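Membrane-bound protease PH1510 (Pyrococcus horikoshii, PDB 6M4B) is a membrane-bound serine protease that cleaves proteins, including a stomatin homolog, preferentially near hydrophobic or aromatic residues. Local coordinates at residues 41-46 with 71-76. The protein carries 1 engineered substitution. Numbering follows the deposited sequence.
Sequences AIIIEL and IIYVYP
Glu45 lies alongside Tyr73 of the neighbouring strand and Tyr75 just beyond its end, and its side chain is worth following outward. CB is near the O of Tyr73 and CD1 of Tyr75. With CG anti to the carbonyl carbon (chi1 -73°), the next atom touches both rings: Glu45 CG is 3.8 Å from Tyr73 CD2 and equally near Tyr75 CD1. The chain then runs on extended beside the Tyr75 ring, where Glu45 CD comes within 3.4 Å of Tyr75 CD1. OE1 and OE2 straddle the CD1-CE1 bond of Tyr75, each closest to one of its two atoms, the carboxylate turned 31° from the ring plane. Further back, Tyr75 CB sits 3.7 Å above the Tyr73 ring, over its centre, and the Tyr73 hydroxyl is hydrogen-bonded to Ala172 O. An alanine in place of Glu45 would probably leave the CD1-CE1 side of Tyr75 without the carboxylate that lies beside it and take away the CG contact with Tyr73 CD2. Strands 41-47 and 70-74 are adjacent in the parallel sheet of the N-terminal, ClpP/crotonase-like protease domain, joined through helix 53-64 as a beta-alpha-beta unit. Their ladder starts with Ile71 N to Ile42 O and Ile44 N to Ile71 O, continues through Tyr73 N to Ile44 O and Leu46 N to Tyr73 O at 2.7 Å, and ends in a weak bond from Tyr75 N to Leu46 O. On the Glu45 face, Ile43 CG2 packs 3.8 Å from Tyr73 CB, and helix 175-182 covers Ile43 and Tyr73 with Leu178. On the other face, Leu46 CD2 meets Ile72 CG2 at 3.9 Å, while Phe27 of helix 21-36 touches both Ile44 and Ile72.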
# COMPACT_ATOMS: atom_id res chain seq x y z
N ALA A 41 17.73 -13.74 -2.76
CA ALA A 41 17.12 -12.94 -1.68
C ALA A 41 18.08 -11.83 -1.29
O ALA A 41 19.30 -11.96 -1.51
CB ALA A 41 16.80 -13.79 -0.43
N ILE A 42 17.53 -10.77 -0.70
CA ILE A 42 18.36 -9.76 -0.04
C ILE A 42 17.94 -9.69 1.42
O ILE A 42 16.76 -9.65 1.73
CB ILE A 42 18.28 -8.39 -0.74
CG1 ILE A 42 19.23 -7.40 -0.05
CG2 ILE A 42 16.87 -7.85 -0.82
CD1 ILE A 42 19.27 -6.06 -0.74
N ILE A 43 18.92 -9.73 2.31
CA ILE A 43 18.72 -9.60 3.74
C ILE A 43 19.11 -8.17 4.12
O ILE A 43 20.17 -7.68 3.76
CB ILE A 43 19.58 -10.56 4.56
CG1 ILE A 43 19.16 -12.02 4.25
CG2 ILE A 43 19.42 -10.28 6.06
CD1 ILE A 43 20.18 -13.06 4.70
N ILE A 44 18.22 -7.50 4.82
CA ILE A 44 18.46 -6.17 5.28
C ILE A 44 18.47 -6.22 6.77
O ILE A 44 17.46 -6.52 7.39
CB ILE A 44 17.44 -5.20 4.70
CG1 ILE A 44 17.75 -5.09 3.21
CG2 ILE A 44 17.53 -3.86 5.42
CD1 ILE A 44 16.75 -4.31 2.43
N GLU A 45 19.66 -5.95 7.33
CA GLU A 45 19.89 -5.90 8.77
C GLU A 45 19.42 -4.53 9.25
O GLU A 45 20.00 -3.51 8.88
CB GLU A 45 21.36 -6.12 9.10
CG GLU A 45 21.80 -7.57 8.90
CD GLU A 45 23.31 -7.78 9.02
OE1 GLU A 45 24.05 -6.77 9.10
OE2 GLU A 45 23.77 -8.94 9.01
N LEU A 46 18.34 -4.51 10.02
CA LEU A 46 17.63 -3.26 10.29
C LEU A 46 17.70 -2.93 11.77
O LEU A 46 17.52 -3.79 12.61
CB LEU A 46 16.16 -3.37 9.86
CG LEU A 46 15.29 -2.12 10.07
CD1 LEU A 46 15.68 -1.02 9.10
CD2 LEU A 46 13.84 -2.50 9.90
N ILE A 71 14.24 -10.00 3.09
CA ILE A 71 14.19 -10.51 4.45
C ILE A 71 14.61 -9.34 5.33
O ILE A 71 15.68 -8.78 5.14
CB ILE A 71 15.11 -11.73 4.62
CG1 ILE A 71 14.63 -12.85 3.69
CG2 ILE A 71 15.09 -12.20 6.06
CD1 ILE A 71 15.53 -14.05 3.64
N ILE A 72 13.77 -9.01 6.31
CA ILE A 72 14.10 -7.97 7.26
C ILE A 72 14.62 -8.69 8.50
O ILE A 72 13.94 -9.54 9.05
CB ILE A 72 12.88 -7.06 7.57
CG1 ILE A 72 12.42 -6.32 6.30
CG2 ILE A 72 13.23 -6.09 8.65
CD1 ILE A 72 13.40 -5.35 5.70
N TYR A 73 15.85 -8.35 8.88
CA TYR A 73 16.56 -9.01 9.94
C TYR A 73 16.89 -7.96 10.97
O TYR A 73 17.72 -7.09 10.72
CB TYR A 73 17.82 -9.68 9.43
CG TYR A 73 18.67 -10.49 10.42
CD1 TYR A 73 18.13 -11.01 11.59
CD2 TYR A 73 20.03 -10.74 10.17
CE1 TYR A 73 18.88 -11.78 12.45
CE2 TYR A 73 20.81 -11.50 11.05
CZ TYR A 73 20.24 -12.05 12.16
OH TYR A 73 20.99 -12.83 13.05
N VAL A 74 16.22 -8.05 12.10
CA VAL A 74 16.42 -7.10 13.17
C VAL A 74 17.71 -7.50 13.92
O VAL A 74 17.76 -8.52 14.63
CB VAL A 74 15.23 -7.04 14.15
CG1 VAL A 74 15.42 -5.82 15.09
CG2 VAL A 74 13.92 -6.92 13.38
N TYR A 75 18.73 -6.69 13.73
CA TYR A 75 20.12 -7.09 13.99
C TYR A 75 20.99 -5.81 14.00
O TYR A 75 20.70 -4.89 13.21
CB TYR A 75 20.57 -8.05 12.88
CG TYR A 75 21.99 -8.54 12.98
CD1 TYR A 75 23.04 -7.78 12.44
CD2 TYR A 75 22.29 -9.77 13.56
CE1 TYR A 75 24.36 -8.23 12.51
CE2 TYR A 75 23.60 -10.23 13.66
CZ TYR A 75 24.62 -9.45 13.12
OH TYR A 75 25.89 -9.89 13.20
N PRO A 76 22.06 -5.77 14.84
CA PRO A 76 22.63 -6.79 15.76
C PRO A 76 21.89 -6.86 17.04
O PRO A 76 20.99 -6.07 17.24
CB PRO A 76 24.06 -6.27 16.03
CG PRO A 76 23.94 -4.80 15.86
CD PRO A 76 22.92 -4.57 14.76
O HOH W 1 21.53 -3.05 11.33